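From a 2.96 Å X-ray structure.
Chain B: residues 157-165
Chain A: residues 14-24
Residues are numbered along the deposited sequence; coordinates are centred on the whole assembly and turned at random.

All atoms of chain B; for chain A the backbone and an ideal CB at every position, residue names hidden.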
ATOM      1  N   ARG B 157      -3.828   2.931 -16.053  1.00 18.56           N
ATOM      2  CA  ARG B 157      -4.969   3.653 -15.514  1.00 18.11           C
ATOM      3  C   ARG B 157      -6.053   2.657 -15.182  1.00 17.23           C
ATOM      4  O   ARG B 157      -6.694   2.105 -16.087  1.00 17.12           O
ATOM      5  CB  ARG B 157      -5.530   4.624 -16.553  1.00 18.83           C
ATOM      6  CG  ARG B 157      -6.848   5.289 -16.135  1.00 19.94           C
ATOM      7  CD  ARG B 157      -7.273   6.355 -17.136  1.00 20.11           C
ATOM      8  NE  ARG B 157      -7.672   5.713 -18.381  1.00 20.55           N
ATOM      9  CZ  ARG B 157      -7.410   6.163 -19.605  1.00 20.91           C
ATOM     10  NH1 ARG B 157      -6.744   7.295 -19.804  1.00 20.53           N
ATOM     11  NH2 ARG B 157      -7.824   5.461 -20.649  1.00 21.25           N
ATOM     12  N   TYR B 158      -6.257   2.406 -13.904  1.00 16.30           N
ATOM     13  CA  TYR B 158      -7.464   1.732 -13.501  1.00 16.75           C
ATOM     14  C   TYR B 158      -8.664   2.671 -13.689  1.00 17.36           C
ATOM     15  O   TYR B 158      -8.664   3.767 -13.143  1.00 17.96           O
ATOM     16  CB  TYR B 158      -7.400   1.279 -12.044  1.00 16.59           C
ATOM     17  CG  TYR B 158      -8.656   0.547 -11.593  1.00 16.07           C
ATOM     18  CD1 TYR B 158      -8.923  -0.759 -12.000  1.00 15.65           C
ATOM     19  CD2 TYR B 158      -9.580   1.174 -10.787  1.00 16.05           C
ATOM     20  CE1 TYR B 158     -10.070  -1.413 -11.606  1.00 15.38           C
ATOM     21  CE2 TYR B 158     -10.725   0.523 -10.391  1.00 16.01           C
ATOM     22  CZ  TYR B 158     -10.960  -0.767 -10.805  1.00 15.75           C
ATOM     23  OH  TYR B 158     -12.113  -1.375 -10.386  1.00 16.60           O
ATOM     24  N   GLU B 159      -9.675   2.229 -14.443  1.00 17.10           N
ATOM     25  CA  GLU B 159     -10.926   2.946 -14.548  1.00 17.55           C
ATOM     26  C   GLU B 159     -11.971   2.460 -13.542  1.00 18.27           C
ATOM     27  O   GLU B 159     -12.462   1.359 -13.649  1.00 18.18           O
ATOM     28  CB  GLU B 159     -11.479   2.801 -15.944  1.00 17.65           C
ATOM     29  CG  GLU B 159     -11.004   3.888 -16.880  1.00 17.65           C
ATOM     30  CD  GLU B 159     -10.979   3.418 -18.310  1.00 17.48           C
ATOM     31  OE1 GLU B 159     -11.863   2.578 -18.655  1.00 17.48           O
ATOM     32  OE2 GLU B 159     -10.060   3.877 -19.053  1.00 16.76           O
ATOM     33  N   VAL B 160     -12.327   3.315 -12.582  1.00 19.77           N
ATOM     34  CA  VAL B 160     -13.282   2.975 -11.511  1.00 19.57           C
ATOM     35  C   VAL B 160     -14.691   2.798 -12.048  1.00 20.79           C
ATOM     36  O   VAL B 160     -15.542   2.226 -11.363  1.00 19.80           O
ATOM     37  CB  VAL B 160     -13.342   4.057 -10.404  1.00 19.26           C
ATOM     38  CG1 VAL B 160     -11.995   4.195  -9.713  1.00 19.02           C
ATOM     39  CG2 VAL B 160     -13.823   5.400 -10.972  1.00 19.05           C
ATOM     40  N   GLU B 161     -14.923   3.297 -13.265  1.00 23.22           N
ATOM     41  CA  GLU B 161     -16.208   3.162 -13.962  1.00 25.76           C
ATOM     42  C   GLU B 161     -16.342   1.773 -14.606  1.00 26.92           C
ATOM     43  O   GLU B 161     -17.313   1.072 -14.364  1.00 28.89           O
ATOM     44  CB  GLU B 161     -16.380   4.251 -15.036  1.00 27.42           C
ATOM     45  CG  GLU B 161     -16.251   5.693 -14.546  1.00 29.28           C
ATOM     46  CD  GLU B 161     -14.801   6.205 -14.504  1.00 32.76           C
ATOM     47  OE1 GLU B 161     -13.852   5.421 -14.818  1.00 34.48           O
ATOM     48  OE2 GLU B 161     -14.601   7.396 -14.141  1.00 34.09           O
ATOM     49  N   THR B 162     -15.355   1.355 -15.396  1.00 27.76           N
ATOM     50  CA  THR B 162     -15.402   0.057 -16.084  1.00 27.17           C
ATOM     51  C   THR B 162     -14.784  -1.096 -15.310  1.00 26.70           C
ATOM     52  O   THR B 162     -15.205  -2.233 -15.458  1.00 25.94           O
ATOM     53  CB  THR B 162     -14.716   0.154 -17.447  1.00 28.00           C
ATOM     54  OG1 THR B 162     -13.411   0.721 -17.303  1.00 28.19           O
ATOM     55  CG2 THR B 162     -15.534   1.052 -18.362  1.00 28.87           C
ATOM     56  N   GLY B 163     -13.802  -0.791 -14.467  1.00 27.60           N
ATOM     57  CA  GLY B 163     -12.965  -1.810 -13.806  1.00 27.52           C
ATOM     58  C   GLY B 163     -11.769  -2.229 -14.671  1.00 27.20           C
ATOM     59  O   GLY B 163     -11.108  -3.222 -14.389  1.00 26.39           O
ATOM     60  N   LYS B 164     -11.507  -1.472 -15.736  1.00 27.86           N
ATOM     61  CA  LYS B 164     -10.515  -1.843 -16.742  1.00 29.33           C
ATOM     62  C   LYS B 164      -9.186  -1.236 -16.374  1.00 25.88           C
ATOM     63  O   LYS B 164      -9.129  -0.138 -15.834  1.00 25.50           O
ATOM     64  CB  LYS B 164     -10.916  -1.354 -18.147  1.00 34.02           C
ATOM     65  CG  LYS B 164     -10.685  -2.378 -19.253  1.00 39.34           C
ATOM     66  CD  LYS B 164     -11.542  -2.105 -20.503  1.00 44.53           C
ATOM     67  CE  LYS B 164     -11.269  -0.729 -21.119  1.00 47.74           C
ATOM     68  NZ  LYS B 164     -12.287  -0.250 -22.100  1.00 48.00           N
ATOM     69  N   LEU B 165      -8.120  -1.959 -16.678  1.00 22.70           N
ATOM     70  CA  LEU B 165      -6.776  -1.449 -16.504  1.00 20.55           C
ATOM     71  C   LEU B 165      -6.334  -1.161 -17.903  1.00 18.69           C
ATOM     72  O   LEU B 165      -6.399  -2.023 -18.731  1.00 18.61           O
ATOM     73  CB  LEU B 165      -5.868  -2.483 -15.836  1.00 20.09           C
ATOM     74  CG  LEU B 165      -6.148  -2.807 -14.356  1.00 19.29           C
ATOM     75  CD1 LEU B 165      -5.398  -4.030 -13.857  1.00 18.47           C
ATOM     76  CD2 LEU B 165      -5.794  -1.613 -13.505  1.00 19.77           C
TER
ATOM     77  N   UNK A  14     -11.570 -10.759 -17.308  1.00 20.76           N
ATOM     78  CA  UNK A  14     -12.447 -11.496 -16.397  1.00 20.42           C
ATOM     79  C   UNK A  14     -13.011 -10.593 -15.291  1.00 19.97           C
ATOM     80  O   UNK A  14     -14.218 -10.579 -15.071  1.00 20.96           O
ATOM     81  CB  UNK A  14     -11.686 -12.668 -15.774  1.00 20.42           C
ATOM     82  N   UNK A  15     -12.143  -9.827 -14.628  1.00 18.78           N
ATOM     83  CA  UNK A  15     -12.561  -8.943 -13.545  1.00 18.10           C
ATOM     84  C   UNK A  15     -13.621  -7.952 -14.012  1.00 18.82           C
ATOM     85  O   UNK A  15     -14.532  -7.612 -13.253  1.00 18.84           O
ATOM     86  CB  UNK A  15     -11.354  -8.191 -12.980  1.00 18.10           C
ATOM     87  N   UNK A  16     -13.460  -7.474 -15.245  1.00 19.47           N
ATOM     88  CA  UNK A  16     -14.392  -6.567 -15.877  1.00 20.05           C
ATOM     89  C   UNK A  16     -15.690  -7.285 -16.195  1.00 21.53           C
ATOM     90  O   UNK A  16     -16.768  -6.739 -15.939  1.00 22.08           O
ATOM     91  CB  UNK A  16     -13.784  -5.966 -17.146  1.00 20.05           C
ATOM     92  N   UNK A  17     -15.594  -8.484 -16.783  1.00 22.62           N
ATOM     93  CA  UNK A  17     -16.784  -9.281 -17.073  1.00 23.03           C
ATOM     94  C   UNK A  17     -17.571  -9.546 -15.772  1.00 24.73           C
ATOM     95  O   UNK A  17     -18.789  -9.502 -15.777  1.00 27.73           O
ATOM     96  CB  UNK A  17     -16.393 -10.599 -17.746  1.00 23.03           C
ATOM     97  N   UNK A  18     -16.882  -9.775 -14.652  1.00 25.76           N
ATOM     98  CA  UNK A  18     -17.525  -9.929 -13.319  1.00 25.35           C
ATOM     99  C   UNK A  18     -17.885  -8.595 -12.614  1.00 26.95           C
ATOM    100  O   UNK A  18     -18.448  -8.601 -11.518  1.00 25.06           O
ATOM    101  CB  UNK A  18     -16.591 -10.726 -12.406  1.00 25.35           C
ATOM    102  N   UNK A  19     -17.572  -7.461 -13.240  1.00 29.81           N
ATOM    103  CA  UNK A  19     -17.607  -6.154 -12.548  1.00 33.86           C
ATOM    104  C   UNK A  19     -18.950  -5.645 -12.017  1.00 36.97           C
ATOM    105  O   UNK A  19     -18.947  -4.764 -11.164  1.00 39.29           O
ATOM    106  CB  UNK A  19     -17.068  -5.094 -13.511  1.00 33.86           C
ATOM    107  N   UNK A  20     -20.074  -6.211 -12.462  1.00 38.44           N
ATOM    108  CA  UNK A  20     -21.402  -5.873 -11.922  1.00 36.52           C
ATOM    109  C   UNK A  20     -21.661  -4.401 -11.689  1.00 35.67           C
ATOM    110  O   UNK A  20     -21.420  -3.596 -12.576  1.00 31.93           O
ATOM    111  CB  UNK A  20     -21.608  -6.607 -10.596  1.00 36.52           C
ATOM    112  N   UNK A  21     -22.123  -4.047 -10.483  1.00 37.26           N
ATOM    113  CA  UNK A  21     -22.487  -2.660 -10.174  1.00 38.26           C
ATOM    114  C   UNK A  21     -21.396  -1.796  -9.596  1.00 34.77           C
ATOM    115  O   UNK A  21     -21.631  -0.648  -9.262  1.00 33.44           O
ATOM    116  CB  UNK A  21     -23.660  -2.658  -9.192  1.00 38.26           C
ATOM    117  N   UNK A  22     -20.190  -2.329  -9.513  1.00 34.25           N
ATOM    118  CA  UNK A  22     -19.089  -1.607  -8.881  1.00 33.37           C
ATOM    119  C   UNK A  22     -18.713  -0.359  -9.650  1.00 30.45           C
ATOM    120  O   UNK A  22     -18.031   0.515  -9.129  1.00 29.80           O
ATOM    121  CB  UNK A  22     -17.866  -2.517  -8.747  1.00 33.37           C
ATOM    122  N   UNK A  23     -19.194  -0.251 -10.880  1.00 28.75           N
ATOM    123  CA  UNK A  23     -18.881   0.908 -11.695  1.00 26.97           C
ATOM    124  C   UNK A  23     -19.174   2.269 -11.080  1.00 25.11           C
ATOM    125  O   UNK A  23     -18.619   3.257 -11.510  1.00 24.86           O
ATOM    126  CB  UNK A  23     -19.651   0.797 -13.013  1.00 26.97           C
ATOM    127  N   UNK A  24     -20.027   2.320 -10.068  1.00 23.46           N
ATOM    128  CA  UNK A  24     -20.619   3.568  -9.623  1.00 22.60           C
ATOM    129  C   UNK A  24     -20.384   3.780  -8.124  1.00 22.09           C
ATOM    130  O   UNK A  24     -21.123   4.482  -7.433  1.00 20.92           O
ATOM    131  CB  UNK A  24     -22.116   3.584  -9.936  1.00 22.60           C
TER

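Chain B presents a turn held by G163(B) N to E159(B) O (2.7 Å) and E159(B) N to K164(B) O (2.8 Å). Toward chain A it offers mainly backbone carbonyls, the bare CA of G163(B) and the hydroxyl of Y158(B).

Position 14 is helical, and its ideal CB has nothing of chain B within 5.5 Å; chain B sets no preference. It is A14(A), whose O accepts the backbone bond from position 18.

At 15 CA-to-CB points toward chain B, but the ideal CB stops 5.2 Å from G163(B) O. That gap suits a long or aromatic side chain. Y15(A), chi1 t, fills it: CD2 lies 3.6 Å from G163(B) O and CE2 3.7 Å from Y158(B) OH, both partners near the plane of its ring, at the edge.

Position 16 also points toward chain B, its ideal CB 4.3 Å from T162(B) O and 5.2 Å from K164(B) CG. A medium apolar group would suit, Val, Ile or Leu among them. V16(A) sets CG2 3.5 Å from G163(B) O and 4.1 Å from K164(B) CG.

Position 17 points away and 18 is out of reach, so chain B constrains neither; both are alanine, A17(A) and A18(A).

Position 19 points toward chain B, with its ideal CB 5.3 Å from G163(B) CA. The absent side chain of G163(B) leaves a flat site that favours a ring, though a large aliphatic group is conceivable. F19(A), chi1 t, places its ring face under G163(B) CA, 3.6 Å from CA to the ring centroid and 14° off the normal, a CH-pi contact. A CB on G163(B) would lie 2.8 Å from F19(A) CD1, a clash. At the ring edge, CE2 is 3.4 Å from E161(B) O.

Position 20 has phi 43° and psi -129°; the positive phi favours glycine, and G20(A) is found. Position 21 is out of reach and unconstrained by chain B: D21(A).

At 22 CA-to-CB runs sideways, with no chain B atom within 5.5 Å of the ideal CB, so many side chains would fit. K22(A) turns back along its own chain, NZ giving a weak hydrogen bond to A18(A) O (3.5 Å).

At 23 the ideal CB would sit 2.7 Å from E161(B) O, a clash that argues for glycine. G23(A) brings its CA within 3.1 Å of E161(B) O, while its O meets E161(B) CA at 3.4 Å in a nearly straight CA-H...O contact (172°).

Position 24 points away and is free of chain B; S24(A) OG makes a weak hydrogen bond to D21(A) O (3.4 Å).

Chain A, residues 14-24: AYVAAFGDKGS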
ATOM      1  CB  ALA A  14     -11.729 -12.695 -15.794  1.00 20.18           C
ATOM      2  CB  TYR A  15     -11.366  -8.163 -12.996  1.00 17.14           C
ATOM      3  CG  TYR A  15     -11.696  -7.241 -11.830  1.00 16.55           C
ATOM      4  CD1 TYR A  15     -11.954  -7.753 -10.550  1.00 16.12           C
ATOM      5  CD2 TYR A  15     -11.739  -5.852 -12.002  1.00 16.65           C
ATOM      6  CE1 TYR A  15     -12.243  -6.917  -9.477  1.00 16.18           C
ATOM      7  CE2 TYR A  15     -12.039  -4.990 -10.933  1.00 16.68           C
ATOM      8  CZ  TYR A  15     -12.281  -5.521  -9.672  1.00 16.74           C
ATOM      9  OH  TYR A  15     -12.552  -4.669  -8.623  1.00 16.29           O
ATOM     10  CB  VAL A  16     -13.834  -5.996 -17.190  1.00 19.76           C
ATOM     11  CG1 VAL A  16     -14.916  -5.233 -17.920  1.00 19.61           C
ATOM     12  CG2 VAL A  16     -12.650  -5.079 -16.934  1.00 19.70           C
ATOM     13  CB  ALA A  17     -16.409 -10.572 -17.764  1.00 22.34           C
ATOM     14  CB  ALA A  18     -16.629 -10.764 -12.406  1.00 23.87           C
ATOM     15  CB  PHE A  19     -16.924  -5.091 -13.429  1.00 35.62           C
ATOM     16  CG  PHE A  19     -16.447  -3.879 -12.680  1.00 37.98           C
ATOM     17  CD1 PHE A  19     -15.601  -4.011 -11.588  1.00 40.44           C
ATOM     18  CD2 PHE A  19     -16.809  -2.612 -13.090  1.00 38.18           C
ATOM     19  CE1 PHE A  19     -15.156  -2.903 -10.898  1.00 41.99           C
ATOM     20  CE2 PHE A  19     -16.370  -1.506 -12.411  1.00 40.36           C
ATOM     21  CZ  PHE A  19     -15.543  -1.647 -11.310  1.00 41.85           C
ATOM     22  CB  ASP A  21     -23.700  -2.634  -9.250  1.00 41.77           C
ATOM     23  CG  ASP A  21     -24.989  -2.647 -10.026  1.00 47.10           C
ATOM     24  OD1 ASP A  21     -24.932  -2.517 -11.280  1.00 46.88           O
ATOM     25  OD2 ASP A  21     -26.052  -2.791  -9.391  1.00 53.44           O
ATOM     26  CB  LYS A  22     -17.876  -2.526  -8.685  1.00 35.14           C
ATOM     27  CG  LYS A  22     -17.988  -3.401  -7.428  1.00 36.23           C
ATOM     28  CD  LYS A  22     -17.148  -4.660  -7.534  1.00 37.25           C
ATOM     29  CE  LYS A  22     -17.894  -5.734  -8.311  1.00 39.38           C
ATOM     30  NZ  LYS A  22     -16.977  -6.663  -9.030  1.00 40.53           N
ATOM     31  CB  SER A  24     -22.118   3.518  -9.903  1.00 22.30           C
ATOM     32  OG  SER A  24     -22.729   2.606  -9.005  1.00 21.84           O
TER
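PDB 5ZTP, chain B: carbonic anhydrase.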